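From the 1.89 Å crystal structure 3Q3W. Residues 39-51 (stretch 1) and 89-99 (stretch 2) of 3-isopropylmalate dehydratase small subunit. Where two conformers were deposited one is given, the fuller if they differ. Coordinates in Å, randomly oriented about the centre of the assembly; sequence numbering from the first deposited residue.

Stretch 1 (39-51) QGFGKHLFHDLRY
Stretch 2, residues 89-99: EHAPWALVDYG

Most of stretch 2 is helical, with phi/psi near -60/-45 through the middle and i to i-4 bonds such as Ala 94 N to His 90 O (2.8 Å) and Asp 97 N to Trp 93 O (2.8 Å). It ends at a Schellman motif, in which Gly 99 turns to positive phi (117/7) and its N donates to Val 96 O (2.9 Å) and weakly to Leu 95 O (3.3 Å). Stretch 1 is irregular: Gly 40 has a positive phi (76/-177), where a CB would be jammed against the carbonyl O of the residue before, so these angles call for glycine. Phe 41 lies at -124/7, residues 42-44 form a 3-10 segment, and a type II turn from His 44 to His 47 leads through Phe 46 (53/32), the N-cap residue, into the short helix 47-50. Phe 41 and Gly 42, the residue that opens the 3-10 segment, lie against the long helix, with the CA of Phe 41 4.5 Å from that of Ala 94 and the CA of Gly 42 4.0 Å from that of Tyr 98.

This approach depends on glycine. An ideal CB on Gly 42 would lie 3.0 Å from Tyr 98 N; one on Gly 40 would lie 2.8 Å from Asp 97 OD2. Without these atoms, Gly 42 CA sits 3.7 Å from Ala 94 O. The single hydrogen bond between the stretches runs from Phe 41 N to Asp 97 OD2 (2.8 Å, 143° at hydrogen); Asp 97, chi1 m and chi2 -5°, thus accepts from the loop backbone.

Phe 41 (chi1 m, chi2 -85°) is buried and contributes the largest covered area. His 90 (m, 79°) directs its ring edge at the Phe 41 face, with centroids 4.8 Å apart, planes at 84°, and His 90 CD2 3.5 Å from Phe 41 CE1. Trp 93 (m, -5°) meets the same ring obliquely, its CE3 3.6 Å from Phe 41 CE2. The small Ala 94 lets the backbones approach, its CB lying 4.0 Å from Phe 41 CB and 3.7 Å from Phe 41 O.

Further along, Leu 45 (t, p) points toward the helix. Its CD1 reaches Leu 95 CD2 at 3.6 Å and Ala 94 CB at 4.1 Å, while its CD2 packs 3.5 Å from Tyr 98 CG. Leu 95 (m, t) starts away from stretch 1, but its end returns to meet Leu 45 and, at 4.2 Å between its CD2 and Phe 46 CE2, the ring of Phe 46 (m, -55°).

Arg 50 extends from the short helix with chi1 to chi4 all near 180°. Its NH1 ties the loop together by donating to Gly 42 O (2.9 Å) and Leu 45 O (3.0 Å). Tyr 98 (t, 78°) places CE1 over one face of this guanidinium, 3.6 Å from Arg 50 NH2. Altogether 537 Å² is buried, mostly through apolar packing.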

# COMPACT_ATOMS: atom_id res chain seq x y z
N GLN A 39 4.00 -12.88 -15.15
CA GLN A 39 4.50 -13.23 -13.81
C GLN A 39 4.13 -12.17 -12.75
O GLN A 39 4.35 -12.36 -11.57
CB GLN A 39 6.02 -13.45 -13.91
CG GLN A 39 6.62 -12.75 -15.18
CD GLN A 39 8.05 -13.15 -15.53
OE1 GLN A 39 8.37 -13.39 -16.71
NE2 GLN A 39 8.93 -13.18 -14.52
N GLY A 40 3.56 -11.06 -13.17
CA GLY A 40 3.30 -9.97 -12.24
C GLY A 40 4.57 -9.19 -11.88
O GLY A 40 5.66 -9.43 -12.39
N PHE A 41 4.40 -8.23 -11.00
CA PHE A 41 5.41 -7.24 -10.80
C PHE A 41 5.83 -7.19 -9.34
O PHE A 41 6.57 -6.30 -8.95
CB PHE A 41 4.90 -5.89 -11.29
CG PHE A 41 4.54 -5.90 -12.78
CD1 PHE A 41 5.50 -5.69 -13.73
CD2 PHE A 41 3.25 -6.20 -13.20
CE1 PHE A 41 5.20 -5.75 -15.10
CE2 PHE A 41 2.96 -6.25 -14.58
CZ PHE A 41 3.94 -6.03 -15.51
N GLY A 42 5.35 -8.11 -8.52
CA GLY A 42 5.60 -7.96 -7.09
C GLY A 42 7.06 -8.02 -6.72
O GLY A 42 7.50 -7.40 -5.77
N LYS A 43 7.83 -8.82 -7.43
CA LYS A 43 9.27 -8.94 -7.13
C LYS A 43 10.03 -7.63 -7.30
O LYS A 43 11.10 -7.45 -6.70
CB LYS A 43 9.89 -10.05 -7.97
CG LYS A 43 11.33 -10.33 -7.71
CD LYS A 43 11.85 -11.54 -8.58
CE LYS A 43 13.31 -11.90 -8.19
NZ LYS A 43 13.74 -13.26 -8.67
N HIS A 44 9.49 -6.73 -8.12
CA HIS A 44 10.13 -5.45 -8.40
C HIS A 44 9.65 -4.34 -7.51
O HIS A 44 10.13 -3.24 -7.59
CB HIS A 44 9.85 -5.10 -9.84
CG HIS A 44 10.13 -6.22 -10.77
ND1 HIS A 44 11.29 -6.97 -10.68
CD2 HIS A 44 9.40 -6.74 -11.78
CE1 HIS A 44 11.26 -7.89 -11.63
NE2 HIS A 44 10.13 -7.78 -12.29
N LEU A 45 8.69 -4.60 -6.64
CA LEU A 45 8.20 -3.56 -5.82
C LEU A 45 9.32 -3.03 -4.95
O LEU A 45 10.03 -3.80 -4.31
CB LEU A 45 7.07 -4.10 -4.93
CG LEU A 45 6.50 -3.11 -3.93
CD1 LEU A 45 5.69 -2.02 -4.63
CD2 LEU A 45 5.64 -3.91 -2.93
N PHE A 46 9.37 -1.71 -4.84
CA PHE A 46 10.35 -1.00 -4.02
C PHE A 46 11.80 -1.38 -4.30
O PHE A 46 12.67 -1.28 -3.44
CB PHE A 46 9.99 -1.12 -2.51
CG PHE A 46 8.74 -0.41 -2.14
CD1 PHE A 46 8.59 0.93 -2.42
CD2 PHE A 46 7.72 -1.06 -1.47
CE1 PHE A 46 7.40 1.64 -2.06
CE2 PHE A 46 6.56 -0.38 -1.12
CZ PHE A 46 6.42 0.99 -1.40
N HIS A 47 12.06 -1.71 -5.55
CA HIS A 47 13.36 -2.27 -5.96
C HIS A 47 14.59 -1.56 -5.39
O HIS A 47 15.48 -2.22 -4.85
CB HIS A 47 13.43 -2.24 -7.48
CG HIS A 47 14.72 -2.69 -8.04
ND1 HIS A 47 15.80 -1.85 -8.20
CD2 HIS A 47 15.12 -3.91 -8.48
CE1 HIS A 47 16.79 -2.52 -8.76
NE2 HIS A 47 16.40 -3.77 -8.95
N ASP A 48 14.63 -0.24 -5.53
CA ASP A 48 15.82 0.53 -5.19
C ASP A 48 16.00 0.67 -3.69
O ASP A 48 17.13 0.77 -3.19
CB ASP A 48 15.75 1.91 -5.83
CG ASP A 48 15.61 1.84 -7.35
OD1 ASP A 48 16.05 0.84 -7.98
OD2 ASP A 48 15.04 2.79 -7.90
N LEU A 49 14.88 0.62 -2.97
CA LEU A 49 14.94 0.52 -1.49
C LEU A 49 15.17 -0.93 -0.96
O LEU A 49 15.65 -1.14 0.18
CB LEU A 49 13.62 1.07 -0.92
CG LEU A 49 13.26 2.49 -1.38
CD1 LEU A 49 11.76 2.78 -1.18
CD2 LEU A 49 14.10 3.52 -0.65
N ARG A 50 14.81 -1.93 -1.77
CA ARG A 50 14.64 -3.32 -1.28
C ARG A 50 15.84 -4.20 -1.49
O ARG A 50 16.09 -5.06 -0.69
CB ARG A 50 13.37 -3.92 -1.87
CG ARG A 50 13.07 -5.42 -1.74
CD ARG A 50 11.81 -5.67 -2.53
NE ARG A 50 11.36 -7.05 -2.47
CZ ARG A 50 10.31 -7.54 -3.13
NH1 ARG A 50 9.59 -6.73 -3.92
NH2 ARG A 50 9.97 -8.82 -2.99
N TYR A 51 16.61 -3.93 -2.52
CA TYR A 51 17.73 -4.78 -2.92
C TYR A 51 19.02 -3.97 -2.89
O TYR A 51 19.03 -2.81 -3.27
CB TYR A 51 17.50 -5.29 -4.38
CG TYR A 51 16.25 -6.11 -4.56
CD1 TYR A 51 16.12 -7.34 -3.93
CD2 TYR A 51 15.21 -5.68 -5.38
CE1 TYR A 51 14.99 -8.08 -4.07
CE2 TYR A 51 14.07 -6.42 -5.51
CZ TYR A 51 13.98 -7.63 -4.85
OH TYR A 51 12.85 -8.43 -5.00
N GLU A 89 0.52 2.89 -14.29
CA GLU A 89 -0.39 1.81 -13.91
C GLU A 89 0.34 0.68 -13.18
O GLU A 89 -0.21 0.07 -12.28
CB GLU A 89 -1.15 1.27 -15.12
CG GLU A 89 -0.27 0.54 -16.15
CD GLU A 89 -0.78 0.71 -17.59
OE1 GLU A 89 0.07 0.80 -18.49
OE2 GLU A 89 -2.01 0.76 -17.81
N HIS A 90 1.58 0.42 -13.56
CA HIS A 90 2.41 -0.59 -12.91
C HIS A 90 2.65 -0.38 -11.39
O HIS A 90 2.94 -1.36 -10.70
CB HIS A 90 3.77 -0.69 -13.59
CG HIS A 90 3.73 -1.26 -14.97
ND1 HIS A 90 3.35 -0.51 -16.05
CD2 HIS A 90 4.06 -2.47 -15.45
CE1 HIS A 90 3.42 -1.24 -17.14
NE2 HIS A 90 3.88 -2.43 -16.81
N ALA A 91 2.57 0.86 -10.90
CA ALA A 91 2.82 1.11 -9.50
C ALA A 91 1.75 0.42 -8.66
O ALA A 91 2.07 -0.44 -7.86
CB ALA A 91 2.94 2.65 -9.19
N PRO A 92 0.46 0.72 -8.89
CA PRO A 92 -0.55 -0.15 -8.22
C PRO A 92 -0.42 -1.65 -8.49
O PRO A 92 -0.56 -2.46 -7.59
CB PRO A 92 -1.90 0.37 -8.75
CG PRO A 92 -1.62 1.73 -9.17
CD PRO A 92 -0.18 1.78 -9.66
N TRP A 93 -0.13 -2.04 -9.71
CA TRP A 93 0.09 -3.46 -10.00
C TRP A 93 1.19 -4.13 -9.14
O TRP A 93 1.01 -5.24 -8.66
CB TRP A 93 0.45 -3.63 -11.44
CG TRP A 93 -0.60 -3.18 -12.42
CD1 TRP A 93 -1.86 -2.72 -12.16
CD2 TRP A 93 -0.46 -3.18 -13.84
NE1 TRP A 93 -2.52 -2.44 -13.35
CE2 TRP A 93 -1.68 -2.73 -14.39
CE3 TRP A 93 0.58 -3.54 -14.72
CZ2 TRP A 93 -1.88 -2.57 -15.77
CZ3 TRP A 93 0.38 -3.40 -16.10
CH2 TRP A 93 -0.85 -2.94 -16.60
N ALA A 94 2.34 -3.47 -9.02
CA ALA A 94 3.43 -4.05 -8.24
C ALA A 94 3.01 -4.20 -6.78
O ALA A 94 3.27 -5.20 -6.12
CB ALA A 94 4.67 -3.19 -8.38
N LEU A 95 2.33 -3.19 -6.26
CA LEU A 95 1.84 -3.24 -4.88
C LEU A 95 0.85 -4.38 -4.69
O LEU A 95 1.00 -5.17 -3.73
CB LEU A 95 1.21 -1.87 -4.50
CG LEU A 95 2.21 -0.75 -4.28
CD1 LEU A 95 1.67 0.66 -4.59
CD2 LEU A 95 2.79 -0.83 -2.85
N VAL A 96 -0.18 -4.49 -5.55
CA VAL A 96 -1.17 -5.57 -5.43
C VAL A 96 -0.57 -6.96 -5.64
O VAL A 96 -0.84 -7.88 -4.90
CB VAL A 96 -2.38 -5.35 -6.37
CG1 VAL A 96 -3.28 -6.58 -6.43
CG2 VAL A 96 -3.20 -4.07 -5.91
N ASP A 97 0.29 -7.10 -6.65
CA ASP A 97 0.94 -8.37 -6.94
C ASP A 97 1.82 -8.80 -5.74
O ASP A 97 1.96 -10.00 -5.47
CB ASP A 97 1.82 -8.27 -8.19
CG ASP A 97 0.99 -8.13 -9.52
OD1 ASP A 97 -0.25 -8.19 -9.49
OD2 ASP A 97 1.60 -7.97 -10.61
N TYR A 98 2.42 -7.84 -5.03
CA TYR A 98 3.23 -8.19 -3.85
C TYR A 98 2.35 -8.73 -2.76
O TYR A 98 2.75 -9.49 -1.89
CB TYR A 98 3.96 -6.95 -3.32
CG TYR A 98 4.86 -7.22 -2.16
CD1 TYR A 98 6.12 -7.79 -2.34
CD2 TYR A 98 4.45 -6.90 -0.86
CE1 TYR A 98 6.96 -8.02 -1.25
CE2 TYR A 98 5.29 -7.10 0.20
CZ TYR A 98 6.53 -7.66 0.04
OH TYR A 98 7.38 -7.88 1.15
N GLY A 99 1.11 -8.28 -2.79
CA GLY A 99 0.16 -8.63 -1.74
C GLY A 99 -0.38 -7.47 -0.93
O GLY A 99 -1.14 -7.69 0.03